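Local coordinates for glycerol trinitrate reductase (Agrobacterium tumefaciens, PDB 5EPD), which probably reduces glycerol trinitrate as an FMN-dependent flavoenzyme of the old yellow enzyme family, here in its cofactor-free form, at residues E59-A62 with G63-Q67; G200-L203 with E204-K208; T265-D268 with Y269-D272; F336-P339 with F340-N343. All blocks are in the same frame, centred on the assembly; numbering follows the deposited sequence.

Interaction 1. Residues E59-A62 with G63-Q67; sequences ELTA and GYYAQ
Thr61 and Tyr65 stand side by side on the buried flank of a short helix, one turn apart. The methyl CG2 of Thr61 reaches the ring carbon CE2 of Tyr65 at 3.4 Å. CG2 lies anti to the backbone N of Thr61, which turns the methyl to the neighbouring ring and leaves OG1 to bond the hydroxyl of Tyr372. The Tyr65 ring meets another neighbour on one face, where Tyr64 CD2 sits 3.7 Å above the plane, over its centre. Along the backbone run the helical bonds: Tyr65 N donates to Thr61 O at 3.1 Å, and Ala66 N to Ala62 O at 2.9 Å with an N-H...O angle of 173°.

The N-terminal end is looser: Glu59 and Leu60 are exposed, though Leu60 still touches Ala369 and Tyr372, and a water bridges the first turn by donating to Glu59 O at 3.0 Å and accepting from Gly63 N at 2.9 Å. Tyr65, whose hydroxyl bonds Glu77 of strand 73-80, also packs on Val106 and Val110 of helix 97-112. A short helix 61-66 placed in this way, between the first two barrel strands, 41-43 and 73-80, belongs to the TIM barrel of the old yellow enzymes.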
loop_
_atom_site.group_PDB
_atom_site.type_symbol
_atom_site.label_atom_id
_atom_site.label_comp_id
_atom_site.label_asym_id
_atom_site.label_seq_id
_atom_site.Cartn_x
_atom_site.Cartn_y
_atom_site.Cartn_z
ATOM N N GLU A 59 12.628 6.601 -14.955
ATOM C CA GLU A 59 14.059 6.299 -15.002
ATOM C C GLU A 59 14.797 6.685 -13.743
ATOM O O GLU A 59 15.862 6.162 -13.504
ATOM C CB GLU A 59 14.722 6.929 -16.242
ATOM C CG GLU A 59 14.966 8.428 -16.176
ATOM C CD GLU A 59 15.585 8.927 -17.454
ATOM O OE1 GLU A 59 14.879 8.920 -18.469
ATOM O OE2 GLU A 59 16.774 9.299 -17.455
ATOM N N LEU A 60 14.227 7.581 -12.943
ATOM C CA LEU A 60 14.819 8.002 -11.668
ATOM C C LEU A 60 14.340 7.236 -10.434
ATOM O O LEU A 60 14.835 7.488 -9.314
ATOM C CB LEU A 60 14.505 9.466 -11.422
ATOM C CG LEU A 60 14.872 10.416 -12.552
ATOM C CD1 LEU A 60 14.372 11.804 -12.166
ATOM C CD2 LEU A 60 16.379 10.392 -12.832
ATOM N N THR A 61 13.401 6.307 -10.622
ATOM C CA THR A 61 12.708 5.696 -9.499
ATOM C C THR A 61 13.592 4.717 -8.708
ATOM O O THR A 61 13.532 4.701 -7.476
ATOM C CB THR A 61 11.399 5.063 -9.974
ATOM O OG1 THR A 61 10.534 6.101 -10.451
ATOM C CG2 THR A 61 10.688 4.329 -8.854
ATOM N N ALA A 62 14.411 3.923 -9.397
ATOM C CA ALA A 62 15.425 3.097 -8.716
ATOM C C ALA A 62 16.196 3.945 -7.712
ATOM O O ALA A 62 16.278 3.598 -6.525
ATOM C CB ALA A 62 16.393 2.443 -9.710
ATOM N N GLY A 63 16.734 5.069 -8.187
ATOM C CA GLY A 63 17.461 6.009 -7.326
ATOM C C GLY A 63 16.694 6.468 -6.077
ATOM O O GLY A 63 17.238 6.514 -4.951
ATOM N N TYR A 64 15.434 6.819 -6.301
ATOM C CA TYR A 64 14.532 7.294 -5.270
ATOM C C TYR A 64 14.465 6.311 -4.141
ATOM O O TYR A 64 14.651 6.697 -2.989
ATOM C CB TYR A 64 13.150 7.497 -5.907
ATOM C CG TYR A 64 11.978 7.614 -4.986
ATOM C CD1 TYR A 64 11.808 8.749 -4.198
ATOM C CD2 TYR A 64 10.983 6.624 -4.969
ATOM C CE1 TYR A 64 10.704 8.885 -3.382
ATOM C CE2 TYR A 64 9.858 6.747 -4.164
ATOM C CZ TYR A 64 9.728 7.876 -3.359
ATOM O OH TYR A 64 8.631 8.033 -2.534
ATOM N N TYR A 65 14.229 5.043 -4.471
ATOM C CA TYR A 65 14.079 4.000 -3.469
ATOM C C TYR A 65 15.416 3.666 -2.825
ATOM O O TYR A 65 15.501 3.564 -1.600
ATOM C CB TYR A 65 13.449 2.734 -4.056
ATOM C CG TYR A 65 11.941 2.842 -4.305
ATOM C CD1 TYR A 65 11.044 2.952 -3.240
ATOM C CD2 TYR A 65 11.425 2.849 -5.602
ATOM C CE1 TYR A 65 9.679 3.050 -3.463
ATOM C CE2 TYR A 65 10.057 2.950 -5.834
ATOM C CZ TYR A 65 9.194 3.053 -4.768
ATOM O OH TYR A 65 7.835 3.135 -5.007
ATOM N N ALA A 66 16.464 3.529 -3.641
ATOM C CA ALA A 66 17.832 3.295 -3.112
ATOM C C ALA A 66 18.347 4.406 -2.160
ATOM O O ALA A 66 19.005 4.115 -1.160
ATOM C CB ALA A 66 18.815 3.068 -4.258
ATOM N N GLN A 67 18.030 5.662 -2.470
ATOM C CA GLN A 67 18.231 6.766 -1.531
ATOM C C GLN A 67 17.623 6.556 -0.128
ATOM O O GLN A 67 18.088 7.167 0.831
ATOM C CB GLN A 67 17.606 8.044 -2.090
ATOM C CG GLN A 67 18.318 8.663 -3.279
ATOM C CD GLN A 67 17.779 10.043 -3.584
ATOM O OE1 GLN A 67 16.623 10.362 -3.263
ATOM N NE2 GLN A 67 18.619 10.883 -4.199
HETATM O O HOH W 1 17.282 5.516 -10.962
#

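Interaction 2. Residues G200-L203 with E204-K208; sequences GYLL and EQFAK
Gln205 folds its amide back over the start of its own helix, so that NE2 donates to Gly200 O at 2.8 Å. The bond is nearly straight (168°), and the acceptor lies in the amide plane. From chi1 -79° the chain runs out extended beyond CG, crossing Leu202 at about a right angle. The amide is gripped further by Val124 O, which takes NE2, and by Arg126 N, which donates to OE1.

Glu204 runs out in another direction, its CG anti to the backbone N (chi1 -178°), and OE1 comes to 2.6 Å from Gly200 N. That bond is strongly bent and weak. The other carboxylate oxygen of Glu204, OE2, is met by Lys208 NZ at 2.7 Å in a salt bridge formed from above the carboxylate plane.

Helix 202-207, with Tyr201 at its N-cap, follows strand 193-196, the fourth of the TIM barrel. Tyr201 O receives Gln205 N at 2.9 Å in the first full turn.

Leu202 and Phe206 point the same way, side by side, with CD1 of Leu202 3.8 Å from CE1 of Phe206. The same ring turns its edge to Leu202 O, while helices 171-187 and 227-240 pack against this apolar flank.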
loop_
_atom_site.group_PDB
_atom_site.type_symbol
_atom_site.label_atom_id
_atom_site.label_comp_id
_atom_site.label_asym_id
_atom_site.label_seq_id
_atom_site.Cartn_x
_atom_site.Cartn_y
_atom_site.Cartn_z
ATOM N N GLY A 200 -10.141 3.083 0.853
ATOM C CA GLY A 200 -11.307 3.239 -0.038
ATOM C C GLY A 200 -11.258 2.552 -1.396
ATOM O O GLY A 200 -12.146 2.759 -2.212
ATOM N N TYR A 201 -10.231 1.739 -1.644
ATOM C CA TYR A 201 -10.052 1.092 -2.945
ATOM C C TYR A 201 -10.821 -0.233 -2.971
ATOM O O TYR A 201 -11.573 -0.499 -2.033
ATOM C CB TYR A 201 -8.566 0.938 -3.222
ATOM C CG TYR A 201 -7.882 2.298 -3.260
ATOM C CD1 TYR A 201 -8.211 3.238 -4.240
ATOM C CD2 TYR A 201 -6.947 2.661 -2.294
ATOM C CE1 TYR A 201 -7.611 4.482 -4.279
ATOM C CE2 TYR A 201 -6.339 3.911 -2.332
ATOM C CZ TYR A 201 -6.673 4.810 -3.335
ATOM O OH TYR A 201 -6.082 6.038 -3.362
ATOM N N LEU A 202 -10.659 -1.036 -4.034
ATOM C CA LEU A 202 -11.630 -2.086 -4.391
ATOM C C LEU A 202 -12.011 -2.969 -3.212
ATOM O O LEU A 202 -13.217 -3.183 -2.914
ATOM C CB LEU A 202 -11.106 -2.979 -5.523
ATOM C CG LEU A 202 -12.084 -4.050 -6.035
ATOM C CD1 LEU A 202 -13.360 -3.444 -6.612
ATOM C CD2 LEU A 202 -11.439 -4.936 -7.086
ATOM N N LEU A 203 -10.995 -3.481 -2.540
ATOM C CA LEU A 203 -11.247 -4.534 -1.573
ATOM C C LEU A 203 -11.963 -3.975 -0.346
ATOM O O LEU A 203 -12.753 -4.694 0.267
ATOM C CB LEU A 203 -9.949 -5.263 -1.192
ATOM C CG LEU A 203 -9.072 -5.759 -2.356
ATOM C CD1 LEU A 203 -7.799 -6.464 -1.875
ATOM C CD2 LEU A 203 -9.892 -6.652 -3.288
ATOM N N GLU A 204 -11.679 -2.713 0.015
ATOM C CA GLU A 204 -12.355 -2.044 1.127
ATOM C C GLU A 204 -13.783 -1.640 0.706
ATOM O O GLU A 204 -14.718 -1.615 1.543
ATOM C CB GLU A 204 -11.582 -0.806 1.628
ATOM C CG GLU A 204 -12.268 -0.129 2.833
ATOM C CD GLU A 204 -11.594 1.150 3.340
ATOM O OE1 GLU A 204 -11.709 2.216 2.681
ATOM O OE2 GLU A 204 -10.997 1.103 4.436
ATOM N N GLN A 205 -13.968 -1.331 -0.577
ATOM C CA GLN A 205 -15.295 -0.991 -1.065
ATOM C C GLN A 205 -16.223 -2.167 -0.787
ATOM O O GLN A 205 -17.378 -1.971 -0.466
ATOM C CB GLN A 205 -15.288 -0.693 -2.562
ATOM C CG GLN A 205 -14.802 0.688 -2.934
ATOM C CD GLN A 205 -14.187 0.706 -4.318
ATOM O OE1 GLN A 205 -14.753 0.154 -5.278
ATOM N NE2 GLN A 205 -13.026 1.336 -4.437
ATOM N N PHE A 206 -15.690 -3.381 -0.942
ATOM C CA PHE A 206 -16.435 -4.609 -0.677
ATOM C C PHE A 206 -16.637 -4.822 0.820
ATOM O O PHE A 206 -17.725 -5.216 1.236
ATOM C CB PHE A 206 -15.709 -5.841 -1.278
ATOM C CG PHE A 206 -16.110 -6.167 -2.699
ATOM C CD1 PHE A 206 -15.510 -5.526 -3.774
ATOM C CD2 PHE A 206 -17.092 -7.129 -2.961
ATOM C CE1 PHE A 206 -15.867 -5.833 -5.080
ATOM C CE2 PHE A 206 -17.458 -7.431 -4.269
ATOM C CZ PHE A 206 -16.837 -6.793 -5.333
ATOM N N ALA A 207 -15.579 -4.590 1.597
ATOM C CA ALA A 207 -15.588 -4.774 3.031
ATOM C C ALA A 207 -16.556 -3.860 3.819
ATOM O O ALA A 207 -17.160 -4.286 4.812
ATOM C CB ALA A 207 -14.169 -4.604 3.565
ATOM N N LYS A 208 -16.683 -2.603 3.386
ATOM C CA LYS A 208 -17.506 -1.602 4.088
ATOM C C LYS A 208 -18.905 -1.394 3.462
ATOM O O LYS A 208 -19.042 -1.181 2.261
ATOM C CB LYS A 208 -16.721 -0.275 4.192
ATOM C CG LYS A 208 -15.519 -0.405 5.119
ATOM C CD LYS A 208 -14.721 0.883 5.274
ATOM C CE LYS A 208 -13.636 0.706 6.330
ATOM N NZ LYS A 208 -12.715 1.874 6.421
#

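Interaction 3. Residues T265-D268 with Y269-D272; sequences TQYD and YIVD
Ile270 and Gln266, one helical turn apart, meet through the isoleucine's long branch, which also lies over one face of a tyrosine ring. At its root, CB of Ile270 lies 3.7 Å from Gln266 O, the carbonyl that accepts the backbone hydrogen bond from Ile270 N. The next atom, CG1, stays beside the backbone N (chi1 -78°) and approaches the same oxygen to 3.5 Å, which starts the branch along the helix flank. At the tip, CD1 is 3.3 Å from Gln266 O and 3.6 Å from Gln266 NE2. Its other neighbour is the Tyr267 ring: CD1 stands 4.3 Å from the centroid and 13° off the normal, a CH-pi contact over the face, displaced toward the rim. The methyl thus meets a glutamine amide and an aromatic face in directions roughly at right angles to each other.

The amide is itself pinned from outside, since Gln266 OE1 accepts from Arg225 NE and NE2 donates to Val222 O. Further along, Asp272 OD2 lies only 3.0 Å from Asp268 O, two acceptors that are not hydrogen-bonded. OD2 has a salt bridge to Arg306, while Asp268 OD1 bonds Ser302 OG.

This is helix 263-276 of the beta-alpha-beta unit between strands 245-249 and 281-284. On its apolar side Ile270 is placed by dispersion and a CH-pi contact, whereas on its charged side the closeness of the Asp272 carboxylate to a carbonyl oxygen is probably tolerated because Arg306 offsets the negative charge.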
loop_
_atom_site.group_PDB
_atom_site.type_symbol
_atom_site.label_atom_id
_atom_site.label_comp_id
_atom_site.label_asym_id
_atom_site.label_seq_id
_atom_site.Cartn_x
_atom_site.Cartn_y
_atom_site.Cartn_z
ATOM N N THR A 265 -16.717 -5.140 14.478
ATOM C CA THR A 265 -17.183 -6.469 14.084
ATOM C C THR A 265 -16.562 -6.868 12.750
ATOM O O THR A 265 -16.072 -7.991 12.579
ATOM C CB THR A 265 -18.724 -6.501 13.942
ATOM O OG1 THR A 265 -19.322 -6.046 15.167
ATOM C CG2 THR A 265 -19.210 -7.910 13.619
ATOM N N GLN A 266 -16.586 -5.928 11.807
ATOM C CA GLN A 266 -16.096 -6.177 10.453
ATOM C C GLN A 266 -14.631 -6.585 10.478
ATOM O O GLN A 266 -14.237 -7.551 9.775
ATOM C CB GLN A 266 -16.291 -4.938 9.571
ATOM C CG GLN A 266 -16.002 -5.147 8.085
ATOM C CD GLN A 266 -16.915 -6.165 7.416
ATOM O OE1 GLN A 266 -18.111 -5.898 7.165
ATOM N NE2 GLN A 266 -16.354 -7.340 7.095
ATOM N N TYR A 267 -13.820 -5.863 11.270
ATOM C CA TYR A 267 -12.342 -6.019 11.187
ATOM C C TYR A 267 -11.769 -7.012 12.193
ATOM O O TYR A 267 -10.676 -7.536 11.971
ATOM C CB TYR A 267 -11.618 -4.659 11.201
ATOM C CG TYR A 267 -11.667 -3.994 9.835
ATOM C CD1 TYR A 267 -12.774 -3.230 9.456
ATOM C CD2 TYR A 267 -10.640 -4.166 8.910
ATOM C CE1 TYR A 267 -12.862 -2.666 8.193
ATOM C CE2 TYR A 267 -10.710 -3.596 7.641
ATOM C CZ TYR A 267 -11.828 -2.850 7.290
ATOM O OH TYR A 267 -11.942 -2.280 6.051
ATOM N N ASP A 268 -12.507 -7.279 13.278
ATOM C CA ASP A 268 -12.220 -8.435 14.141
ATOM C C ASP A 268 -12.369 -9.725 13.329
ATOM O O ASP A 268 -11.521 -10.632 13.423
ATOM C CB ASP A 268 -13.192 -8.514 15.323
ATOM C CG ASP A 268 -12.931 -7.476 16.372
ATOM O OD1 ASP A 268 -11.855 -6.833 16.359
ATOM O OD2 ASP A 268 -13.813 -7.306 17.228
ATOM N N TYR A 269 -13.459 -9.801 12.554
ATOM C CA TYR A 269 -13.692 -10.936 11.650
ATOM C C TYR A 269 -12.562 -11.120 10.626
ATOM O O TYR A 269 -11.949 -12.200 10.534
ATOM C CB TYR A 269 -15.030 -10.793 10.900
ATOM C CG TYR A 269 -15.253 -11.965 9.959
ATOM C CD1 TYR A 269 -15.664 -13.199 10.457
ATOM C CD2 TYR A 269 -14.992 -11.862 8.580
ATOM C CE1 TYR A 269 -15.850 -14.295 9.620
ATOM C CE2 TYR A 269 -15.175 -12.958 7.729
ATOM C CZ TYR A 269 -15.608 -14.178 8.255
ATOM O OH TYR A 269 -15.813 -15.297 7.453
ATOM N N ILE A 270 -12.308 -10.049 9.861
ATOM C CA ILE A 270 -11.250 -10.029 8.836
ATOM C C ILE A 270 -9.885 -10.413 9.413
ATOM O O ILE A 270 -9.168 -11.216 8.815
ATOM C CB ILE A 270 -11.176 -8.657 8.101
ATOM C CG1 ILE A 270 -12.308 -8.566 7.068
ATOM C CG2 ILE A 270 -9.833 -8.471 7.380
ATOM C CD1 ILE A 270 -12.780 -7.154 6.785
ATOM N N VAL A 271 -9.514 -9.856 10.560
ATOM C CA VAL A 271 -8.187 -10.199 11.138
ATOM C C VAL A 271 -8.144 -11.640 11.667
ATOM O O VAL A 271 -7.135 -12.303 11.497
ATOM C CB VAL A 271 -7.686 -9.162 12.182
ATOM C CG1 VAL A 271 -6.440 -9.657 12.932
ATOM C CG2 VAL A 271 -7.377 -7.836 11.484
ATOM N N ASP A 272 -9.229 -12.131 12.259
ATOM C CA ASP A 272 -9.324 -13.566 12.599
ATOM C C ASP A 272 -9.021 -14.436 11.379
ATOM O O ASP A 272 -8.212 -15.358 11.423
ATOM C CB ASP A 272 -10.739 -13.931 13.090
ATOM C CG ASP A 272 -11.030 -13.443 14.498
ATOM O OD1 ASP A 272 -10.070 -13.285 15.297
ATOM O OD2 ASP A 272 -12.238 -13.220 14.792
#

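Interaction 4. Residues F336-P339 with F340-N343; sequences FGRP and FIAN
The eighth strand of the TIM barrel, 333-336, runs into the short helix 338-342 through Gly337 alone, and across this link Phe336 touches Phe340. In flavin-bound members of the family, the region just after this strand generally lies near the FMN phosphate; no cofactor is present here. Phe340 lays its ring edge against the strand end, with CD2 3.3 Å from Phe336 O, which lies near the ring plane. The same CD2 is 3.9 Å from Phe336 CB. The Phe340 chi1 of -94°, off the usual staggered value, carries the ring back to the strand, where Ile41 and Met43 of the first barrel strand, 41-43, and Leu346 of helix 346-352 also pack on it.

Phe340 N donates to Gly337 O at 3.1 Å. Arg338 O is approached by two amides, Ile341 N at 2.7 Å and Ala342 N at 3.4 Å, both in weak bonds.

At the far end, Asn343 leaves helical geometry and bends its side chain back to Pro339 O. ND2 donates at 2.9 Å (171°), in the carbonyl plane and on a lone pair, with Pro339 O also in the amide plane. Asn343 N reaches the same oxygen at 2.9 Å, while OD1 accepts from Ala357 N. Gripped by two donors of one residue, the carbonyl of Pro339 is well satisfied, and the asparagine amide is held flat with little freedom to rotate as the helix closes.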
loop_
_atom_site.group_PDB
_atom_site.type_symbol
_atom_site.label_atom_id
_atom_site.label_comp_id
_atom_site.label_asym_id
_atom_site.label_seq_id
_atom_site.Cartn_x
_atom_site.Cartn_y
_atom_site.Cartn_z
ATOM N N PHE A 336 6.378 5.090 8.540
ATOM C CA PHE A 336 6.376 6.554 8.413
ATOM C C PHE A 336 6.137 6.890 6.956
ATOM O O PHE A 336 6.691 6.235 6.064
ATOM C CB PHE A 336 7.750 7.128 8.796
ATOM C CG PHE A 336 8.119 6.927 10.232
ATOM C CD1 PHE A 336 8.620 5.715 10.664
ATOM C CD2 PHE A 336 7.950 7.951 11.158
ATOM C CE1 PHE A 336 8.945 5.519 11.988
ATOM C CE2 PHE A 336 8.268 7.760 12.495
ATOM C CZ PHE A 336 8.761 6.538 12.911
ATOM N N GLY A 337 5.337 7.919 6.700
ATOM C CA GLY A 337 4.933 8.266 5.322
ATOM C C GLY A 337 5.679 9.471 4.765
ATOM O O GLY A 337 6.796 9.345 4.260
ATOM N N ARG A 338 5.079 10.651 4.866
ATOM C CA ARG A 338 5.700 11.846 4.293
ATOM C C ARG A 338 7.152 12.094 4.725
ATOM O O ARG A 338 7.956 12.535 3.921
ATOM C CB ARG A 338 4.838 13.095 4.566
ATOM C CG ARG A 338 3.519 13.093 3.793
ATOM C CD ARG A 338 2.934 14.479 3.626
ATOM N NE ARG A 338 1.845 14.462 2.644
ATOM C CZ ARG A 338 1.281 15.542 2.091
ATOM N NH1 ARG A 338 1.694 16.780 2.407
ATOM N NH2 ARG A 338 0.299 15.374 1.189
ATOM N N PRO A 339 7.497 11.824 6.002
ATOM C CA PRO A 339 8.887 12.099 6.386
ATOM C C PRO A 339 9.924 11.428 5.486
ATOM O O PRO A 339 10.977 11.992 5.273
ATOM C CB PRO A 339 8.957 11.545 7.815
ATOM C CG PRO A 339 7.580 11.753 8.350
ATOM C CD PRO A 339 6.666 11.494 7.186
ATOM N N PHE A 340 9.640 10.230 4.987
ATOM C CA PHE A 340 10.525 9.537 4.059
ATOM C C PHE A 340 10.610 10.244 2.695
ATOM O O PHE A 340 11.598 10.071 1.963
ATOM C CB PHE A 340 10.054 8.097 3.839
ATOM C CG PHE A 340 10.723 7.104 4.731
ATOM C CD1 PHE A 340 12.070 6.786 4.552
ATOM C CD2 PHE A 340 10.014 6.466 5.739
ATOM C CE1 PHE A 340 12.705 5.871 5.383
ATOM C CE2 PHE A 340 10.641 5.554 6.565
ATOM C CZ PHE A 340 11.988 5.258 6.384
ATOM N N ILE A 341 9.567 11.000 2.325
ATOM C CA ILE A 341 9.631 11.818 1.102
ATOM C C ILE A 341 10.781 12.841 1.226
ATOM O O ILE A 341 11.691 12.913 0.377
ATOM C CB ILE A 341 8.301 12.557 0.817
ATOM C CG1 ILE A 341 7.155 11.560 0.561
ATOM C CG2 ILE A 341 8.470 13.493 -0.378
ATOM C CD1 ILE A 341 5.827 12.213 0.238
ATOM N N ALA A 342 10.749 13.612 2.309
ATOM C CA ALA A 342 11.666 14.743 2.439
ATOM C C ALA A 342 13.031 14.392 3.082
ATOM O O ALA A 342 13.979 15.120 2.903
ATOM C CB ALA A 342 10.987 15.873 3.205
ATOM N N ASN A 343 13.122 13.280 3.805
ATOM C CA ASN A 343 14.378 12.840 4.470
ATOM C C ASN A 343 14.796 11.430 4.028
ATOM O O ASN A 343 14.320 10.438 4.604
ATOM C CB ASN A 343 14.216 12.866 5.989
ATOM C CG ASN A 343 13.623 14.182 6.485
ATOM O OD1 ASN A 343 14.343 15.087 6.934
ATOM N ND2 ASN A 343 12.309 14.320 6.357
#

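In the fold
The four contacts come in two pairs on a closed eight-stranded barrel. Interactions 2 and 3 touch, their centres about 14 Å apart: Lys208 CE comes to 3.4 Å from Tyr267 OH, so the salt-bridged lysine of one meets the hydroxyl of the tyrosine whose ring face the isoleucine methyl of the other covers. Interactions 1 and 4 have centres about 15 Å apart and nearest atoms about 5 Å apart. Arg68 spans them, bonding Tyr64 O as well as Phe340 O and Ile341 O. The centres of interactions 1 and 3 are about 37 Å apart, on opposite sides of the chain's centre. With FMN absent, none of the four can be tied directly to a bound flavin.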